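Side-chain contacts in MIX1 (Leishmania major, PDB 3HA4), which is of unknown function but forms homodimers and probably acts as a membrane-anchored scaffold that mediates protein-protein interactions: residues A[106-110]-A[111-115]; A[68-71]-A[72-75]; A[119-122]-A[123-127]. One frame throughout, in Å; residues are numbered along the deposited sequence.

Contact 1 (A[106-110]-A[111-115]); sequences LNVKY and GRVSD
N107, V108, G111 and R112 form the Schellman motif that ends helix 94-109. R112 N donates to N107 O at 2.8 Å. G111 N donates to V108 O at 3.2 Å. G111 has positive phi, which turns the chain back over the last helical turn.

The side chain of R112 then returns along the helix. Its chain bends at chi3 (-138°), which brings the guanidinium back to N107. R112 NH1 donates to N107 OD1 at 3.1 Å, with a fairly straight N-H...O angle of 163°. The amide oxygen sits at the guanidinium edge, close to its plane. The amide and guanidinium planes stand nearly perpendicular, 83° apart. Y110 lies alongside R112, and Y110 CB packs over one guanidinium face, 4.0 Å from R112 CZ.

The apolar part of the contact is V108 CG2 against V113 CG1, at 3.9 Å. One water donates to both V108 O and V113 O. It bridges the helix end to the departing chain. V108 also faces I129 of helix 123-137, and V113 rests on A67. The paired 6→1 and 5→2 backbone bonds around a C-prime glycine are typical of a Schellman helix stop.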
loop_
_atom_site.group_PDB
_atom_site.type_symbol
_atom_site.label_atom_id
_atom_site.label_comp_id
_atom_site.label_asym_id
_atom_site.label_seq_id
_atom_site.Cartn_x
_atom_site.Cartn_y
_atom_site.Cartn_z
ATOM N N LEU A 106 12.644 -7.718 4.045
ATOM C CA LEU A 106 13.301 -9.011 4.180
ATOM C C LEU A 106 13.121 -9.586 5.584
ATOM O O LEU A 106 12.921 -10.800 5.730
ATOM C CB LEU A 106 14.787 -8.940 3.787
ATOM C CG LEU A 106 15.083 -8.819 2.288
ATOM C CD1 LEU A 106 16.571 -8.680 2.030
ATOM C CD2 LEU A 106 14.510 -10.006 1.512
ATOM N N ASN A 107 13.184 -8.725 6.608
ATOM C CA ASN A 107 12.945 -9.158 7.990
ATOM C C ASN A 107 11.538 -9.710 8.137
ATOM O O ASN A 107 11.333 -10.704 8.821
ATOM C CB ASN A 107 13.148 -8.020 9.018
ATOM C CG ASN A 107 14.621 -7.662 9.243
ATOM O OD1 ASN A 107 15.519 -8.469 9.009
ATOM N ND2 ASN A 107 14.866 -6.430 9.693
ATOM N N VAL A 108 10.564 -9.071 7.502
ATOM C CA VAL A 108 9.181 -9.541 7.601
ATOM C C VAL A 108 8.994 -10.878 6.881
ATOM O O VAL A 108 8.347 -11.791 7.386
ATOM C CB VAL A 108 8.195 -8.524 7.003
ATOM C CG1 VAL A 108 6.805 -9.128 6.905
ATOM C CG2 VAL A 108 8.184 -7.230 7.834
ATOM N N LYS A 109 9.577 -10.975 5.694
ATOM C CA LYS A 109 9.446 -12.151 4.855
ATOM C C LYS A 109 10.028 -13.392 5.537
ATOM O O LYS A 109 9.481 -14.481 5.421
ATOM C CB LYS A 109 10.115 -11.907 3.491
ATOM C CG LYS A 109 10.387 -13.179 2.696
ATOM C CD LYS A 109 10.662 -12.912 1.220
ATOM C CE LYS A 109 10.927 -14.224 0.492
ATOM N NZ LYS A 109 11.336 -14.033 -0.918
ATOM N N TYR A 110 11.130 -13.216 6.256
ATOM C CA TYR A 110 11.807 -14.344 6.880
ATOM C C TYR A 110 11.488 -14.437 8.362
ATOM O O TYR A 110 12.128 -15.181 9.103
ATOM C CB TYR A 110 13.312 -14.274 6.615
ATOM C CG TYR A 110 13.607 -14.506 5.153
ATOM C CD1 TYR A 110 13.524 -15.783 4.605
ATOM C CD2 TYR A 110 13.902 -13.449 4.307
ATOM C CE1 TYR A 110 13.763 -16.003 3.270
ATOM C CE2 TYR A 110 14.137 -13.652 2.966
ATOM C CZ TYR A 110 14.076 -14.936 2.454
ATOM O OH TYR A 110 14.316 -15.160 1.122
ATOM N N GLY A 111 10.514 -13.695 8.820
ATOM C CA GLY A 111 10.067 -13.804 10.179
ATOM C C GLY A 111 11.047 -13.392 11.233
ATOM O O GLY A 111 10.956 -13.811 12.335
ATOM N N ARG A 112 11.980 -12.553 10.869
ATOM C CA ARG A 112 12.940 -11.981 11.773
ATOM C C ARG A 112 12.275 -10.999 12.703
ATOM O O ARG A 112 12.793 -10.596 13.708
ATOM C CB ARG A 112 14.023 -11.303 10.983
ATOM C CG ARG A 112 15.085 -12.221 10.602
ATOM C CD ARG A 112 16.189 -11.559 9.929
ATOM N NE ARG A 112 16.608 -12.375 8.832
ATOM C CZ ARG A 112 16.539 -12.041 7.573
ATOM N NH1 ARG A 112 16.128 -10.883 7.241
ATOM N NH2 ARG A 112 16.937 -12.864 6.661
ATOM N N VAL A 113 11.089 -10.616 12.336
ATOM C CA VAL A 113 10.359 -9.642 13.048
ATOM C C VAL A 113 8.922 -10.070 12.898
ATOM O O VAL A 113 8.591 -10.721 11.954
ATOM C CB VAL A 113 10.646 -8.310 12.448
ATOM C CG1 VAL A 113 9.872 -8.090 11.263
ATOM C CG2 VAL A 113 10.460 -7.280 13.412
ATOM N N SER A 114 8.056 -9.752 13.827
ATOM C CA SER A 114 6.703 -10.225 13.686
ATOM C C SER A 114 5.628 -9.302 14.200
ATOM O O SER A 114 5.892 -8.349 14.881
ATOM C CB SER A 114 6.542 -11.636 14.232
ATOM O OG SER A 114 6.591 -11.659 15.616
ATOM N N ASP A 115 4.399 -9.626 13.859
ATOM C CA ASP A 115 3.279 -8.790 14.147
ATOM C C ASP A 115 3.106 -7.622 13.237
ATOM O O ASP A 115 2.883 -6.530 13.693
ATOM C CB ASP A 115 3.385 -8.291 15.544
ATOM C CG ASP A 115 2.396 -8.908 16.411
ATOM O OD1 ASP A 115 1.719 -8.178 17.134
ATOM O OD2 ASP A 115 2.278 -10.126 16.343
HETATM O O HOH W 1 6.706 -11.802 9.718
#

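Contact 2 (A[68-71]-A[72-75]); sequences DWLI and PLEL
D68 OD2 is gripped by two donors and packs against P72. I71 N reaches D68 OD2 at 3.0 Å with an N-H...O angle of 167°, from above the carboxylate plane. P72 CD lies 3.8 Å from D68 OD2. The other oxygen, D68 OD1, takes a weak bond from L70 N. From outside the two segments, W34 NE1 of helix 34-42 is the second donor to OD2, and G118 N gives OD1 another weak bond. The carboxylate is buried, and these donors satisfy both of its oxygens. CG of D68 stands anti to its own backbone nitrogen (chi1 -176°), which carries the carboxylate over the first amides of the helix.

This is the capped N-terminal end of helix 70-81. P72 sits in the first turn, where its lack of an amide hydrogen costs no helical bond. The helical ladder then begins, with L73 N to W69 O at 2.8 Å. E74 N to L70 O follows at 3.0 Å, and L75 N to I71 O at 2.8 Å.

W69 and L73 lie side by side. L73 CD2 meets the edge of the indole at W69 CZ3, 3.8 Å away. W69 NE1 donates to G119 O, and the ring also packs on I128 and I129 of helix 123-137. I71 and L75 likewise point the same way, with I71 CG2 3.6 Å from L75 CD2. L70 packs on W69 of the second subunit, and L73 packs on H38 of that subunit.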
loop_
_atom_site.group_PDB
_atom_site.type_symbol
_atom_site.label_atom_id
_atom_site.label_comp_id
_atom_site.label_asym_id
_atom_site.label_seq_id
_atom_site.Cartn_x
_atom_site.Cartn_y
_atom_site.Cartn_z
ATOM N N ASP A 68 6.215 -3.988 10.113
ATOM C CA ASP A 68 5.227 -3.696 9.073
ATOM C C ASP A 68 5.778 -3.844 7.650
ATOM O O ASP A 68 6.938 -3.500 7.377
ATOM C CB ASP A 68 4.664 -2.285 9.239
ATOM C CG ASP A 68 3.560 -1.978 8.234
ATOM O OD1 ASP A 68 2.669 -2.845 8.048
ATOM O OD2 ASP A 68 3.591 -0.881 7.628
ATOM N N TRP A 69 4.935 -4.328 6.741
ATOM C CA TRP A 69 5.333 -4.484 5.330
ATOM C C TRP A 69 4.576 -3.498 4.439
ATOM O O TRP A 69 5.042 -3.147 3.356
ATOM C CB TRP A 69 5.101 -5.933 4.830
ATOM C CG TRP A 69 3.690 -6.354 5.017
ATOM C CD1 TRP A 69 3.142 -6.885 6.142
ATOM C CD2 TRP A 69 2.618 -6.207 4.080
ATOM N NE1 TRP A 69 1.797 -7.095 5.959
ATOM C CE2 TRP A 69 1.452 -6.690 4.699
ATOM C CE3 TRP A 69 2.536 -5.730 2.772
ATOM C CZ2 TRP A 69 0.222 -6.718 4.053
ATOM C CZ3 TRP A 69 1.313 -5.752 2.137
ATOM C CH2 TRP A 69 0.173 -6.248 2.775
ATOM N N LEU A 70 3.405 -3.065 4.899
ATOM C CA LEU A 70 2.521 -2.229 4.093
ATOM C C LEU A 70 3.158 -0.889 3.744
ATOM O O LEU A 70 3.195 -0.478 2.583
ATOM C CB LEU A 70 1.186 -2.010 4.807
ATOM C CG LEU A 70 0.062 -1.395 3.970
ATOM C CD1 LEU A 70 0.063 -1.953 2.547
ATOM C CD2 LEU A 70 -1.287 -1.625 4.628
ATOM N N ILE A 71 3.674 -0.207 4.755
ATOM C CA ILE A 71 4.302 1.074 4.514
ATOM C C ILE A 71 5.554 0.927 3.642
ATOM O O ILE A 71 5.730 1.684 2.688
ATOM C CB ILE A 71 4.550 1.833 5.834
ATOM C CG1 ILE A 71 3.203 2.316 6.385
ATOM C CG2 ILE A 71 5.526 2.999 5.618
ATOM C CD1 ILE A 71 3.279 3.114 7.671
ATOM N N PRO A 72 6.416 -0.062 3.947
ATOM C CA PRO A 72 7.572 -0.314 3.067
ATOM C C PRO A 72 7.180 -0.628 1.624
ATOM O O PRO A 72 7.875 -0.214 0.695
ATOM C CB PRO A 72 8.250 -1.514 3.722
ATOM C CG PRO A 72 7.929 -1.339 5.178
ATOM C CD PRO A 72 6.514 -0.822 5.205
ATOM N N LEU A 73 6.078 -1.346 1.443
ATOM C CA LEU A 73 5.546 -1.589 0.113
ATOM C C LEU A 73 5.209 -0.257 -0.578
ATOM O O LEU A 73 5.587 -0.019 -1.726
ATOM C CB LEU A 73 4.301 -2.476 0.209
ATOM C CG LEU A 73 3.608 -2.898 -1.086
ATOM C CD1 LEU A 73 4.487 -3.865 -1.839
ATOM C CD2 LEU A 73 2.258 -3.515 -0.779
ATOM N N GLU A 74 4.514 0.620 0.138
ATOM C CA GLU A 74 4.134 1.927 -0.398
ATOM C C GLU A 74 5.363 2.798 -0.709
ATOM O O GLU A 74 5.453 3.408 -1.779
ATOM C CB GLU A 74 3.194 2.628 0.572
ATOM C CG GLU A 74 2.207 3.545 -0.095
ATOM C CD GLU A 74 1.329 2.806 -1.083
ATOM O OE1 GLU A 74 0.316 2.180 -0.672
ATOM O OE2 GLU A 74 1.664 2.857 -2.281
ATOM N N LEU A 75 6.312 2.841 0.221
ATOM C CA LEU A 75 7.582 3.512 -0.018
ATOM C C LEU A 75 8.330 2.959 -1.238
ATOM O O LEU A 75 8.964 3.716 -1.982
ATOM C CB LEU A 75 8.464 3.420 1.228
ATOM C CG LEU A 75 8.495 4.593 2.207
ATOM C CD1 LEU A 75 7.485 5.664 1.850
ATOM C CD2 LEU A 75 8.281 4.088 3.606
#

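Contact 3 (A[119-122]-A[123-127]); sequences GRVN and KDVEE
N122 OD1 accepts from V125 N at 2.8 Å, with an N-H...O angle of 169°. The donor lies in the carbonyl plane of the amide. The conformation of N122 makes this possible. Its CG is placed between the backbone nitrogen and the carbonyl carbon (chi1 72°), which folds the amide back over the first turn. N122 OD1 also lies 3.5 Å from V125 CB. The other end of the amide is used as well. N122 ND2 donates to G118 O of the second subunit, so this one side chain serves both its own helix and the dimer.

N122 is the N-cap of helix 123-137. Before it, V121 is the centre of an inverse gamma turn, closed by N122 N to R120 O at 2.7 Å. This tight turn brings the V121 side chain beside the helix it leads into.

V121 and V125 cross at about a right angle. CG1 of V121, anti to its backbone nitrogen (chi1 -171°), meets V125 CG1 at 3.7 Å. V121 CG1 also touches E126 CB at 3.8 Å. The second methyl of V125, CG2, turns to R120 O at 3.6 Å.

K123 has a bent chain, turned at chi2, chi3 and chi4. It curls back, and K123 CE lies 3.4 Å from N122 CB. The chain of E126 is instead extended beyond CG. V121 packs on V108 and E126 on K109, both of helix 94-109.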
loop_
_atom_site.group_PDB
_atom_site.type_symbol
_atom_site.label_atom_id
_atom_site.label_comp_id
_atom_site.label_asym_id
_atom_site.label_seq_id
_atom_site.Cartn_x
_atom_site.Cartn_y
_atom_site.Cartn_z
ATOM N N GLY A 119 -1.062 -6.615 8.551
ATOM C CA GLY A 119 -1.699 -7.888 8.681
ATOM C C GLY A 119 -0.775 -9.045 8.452
ATOM O O GLY A 119 0.386 -8.902 8.181
ATOM N N ARG A 120 -1.357 -10.226 8.569
ATOM C CA ARG A 120 -0.614 -11.456 8.620
ATOM C C ARG A 120 -0.023 -11.801 7.300
ATOM O O ARG A 120 -0.685 -11.708 6.286
ATOM C CB ARG A 120 -1.491 -12.615 9.093
ATOM C CG ARG A 120 -2.966 -12.423 8.877
ATOM C CD ARG A 120 -3.727 -13.661 9.320
ATOM N NE ARG A 120 -4.617 -13.408 10.452
ATOM C CZ ARG A 120 -4.858 -14.289 11.414
ATOM N NH1 ARG A 120 -4.266 -15.480 11.368
ATOM N NH2 ARG A 120 -5.685 -13.989 12.415
ATOM N N VAL A 121 1.231 -12.220 7.350
ATOM C CA VAL A 121 1.934 -12.689 6.201
ATOM C C VAL A 121 1.482 -14.091 5.896
ATOM O O VAL A 121 2.194 -15.053 5.992
ATOM C CB VAL A 121 3.405 -12.552 6.368
ATOM C CG1 VAL A 121 4.068 -12.826 5.112
ATOM C CG2 VAL A 121 3.691 -11.167 6.733
ATOM N N ASN A 122 0.240 -14.161 5.508
ATOM C CA ASN A 122 -0.244 -15.313 4.874
ATOM C C ASN A 122 0.667 -15.362 3.703
ATOM O O ASN A 122 1.707 -14.777 3.714
ATOM C CB ASN A 122 -1.664 -15.099 4.458
ATOM C CG ASN A 122 -1.772 -14.188 3.328
ATOM O OD1 ASN A 122 -0.810 -13.944 2.655
ATOM N ND2 ASN A 122 -2.949 -13.685 3.086
ATOM N N LYS A 123 0.283 -16.079 2.684
ATOM C CA LYS A 123 1.223 -16.520 1.702
ATOM C C LYS A 123 1.226 -15.622 0.506
ATOM O O LYS A 123 2.188 -15.502 -0.175
ATOM C CB LYS A 123 0.882 -17.962 1.358
ATOM C CG LYS A 123 0.552 -18.791 2.633
ATOM C CD LYS A 123 -0.900 -19.292 2.718
ATOM C CE LYS A 123 -1.844 -18.318 3.370
ATOM N NZ LYS A 123 -2.271 -18.824 4.676
ATOM N N ASP A 124 0.113 -14.981 0.282
ATOM C CA ASP A 124 -0.026 -14.000 -0.745
ATOM C C ASP A 124 0.761 -12.785 -0.394
ATOM O O ASP A 124 1.290 -12.142 -1.235
ATOM C CB ASP A 124 -1.471 -13.588 -0.812
ATOM C CG ASP A 124 -2.256 -14.423 -1.721
ATOM O OD1 ASP A 124 -1.820 -14.643 -2.839
ATOM O OD2 ASP A 124 -3.320 -14.850 -1.313
ATOM N N VAL A 125 0.789 -12.464 0.880
ATOM C CA VAL A 125 1.468 -11.308 1.357
ATOM C C VAL A 125 2.935 -11.513 1.226
ATOM O O VAL A 125 3.638 -10.594 0.964
ATOM C CB VAL A 125 1.168 -11.053 2.801
ATOM C CG1 VAL A 125 2.177 -10.209 3.365
ATOM C CG2 VAL A 125 -0.129 -10.412 2.943
ATOM N N GLU A 126 3.399 -12.734 1.389
ATOM C CA GLU A 126 4.804 -12.979 1.307
ATOM C C GLU A 126 5.252 -12.915 -0.090
ATOM O O GLU A 126 6.401 -12.766 -0.341
ATOM C CB GLU A 126 5.135 -14.338 1.811
ATOM C CG GLU A 126 6.317 -14.871 1.120
ATOM C CD GLU A 126 6.929 -16.000 1.847
ATOM O OE1 GLU A 126 7.916 -16.541 1.351
ATOM O OE2 GLU A 126 6.422 -16.358 2.914
ATOM N N GLU A 127 4.329 -13.053 -1.014
ATOM C CA GLU A 127 4.642 -12.997 -2.416
ATOM C C GLU A 127 4.711 -11.582 -2.916
ATOM O O GLU A 127 5.531 -11.266 -3.698
ATOM C CB GLU A 127 3.595 -13.767 -3.206
ATOM C CG GLU A 127 3.836 -15.253 -3.332
ATOM C CD GLU A 127 2.720 -15.980 -4.046
ATOM O OE1 GLU A 127 2.244 -15.475 -5.056
ATOM O OE2 GLU A 127 2.318 -17.061 -3.617
#

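In the fold
Contact 2 is core: its centre is about 4 Å from the centre of the chain. Contacts 1 and 3 lie at the surface. All three sit at helix ends. Contact 1 closes helix 94-109 with backbone bonds and an exposed arginine. Contacts 2 and 3 open helices with acidic and amide side chains respectively. The buried carboxylate of contact 2 draws donors from other parts of its own chain, whereas the amide of contact 3 bonds to the other subunit. Contacts 2 and 3 both touch that subunit; no other chain of the assembly touches contact 1. V108 packs on W69 and on V121, and W69 on V125, which joins the three contacts.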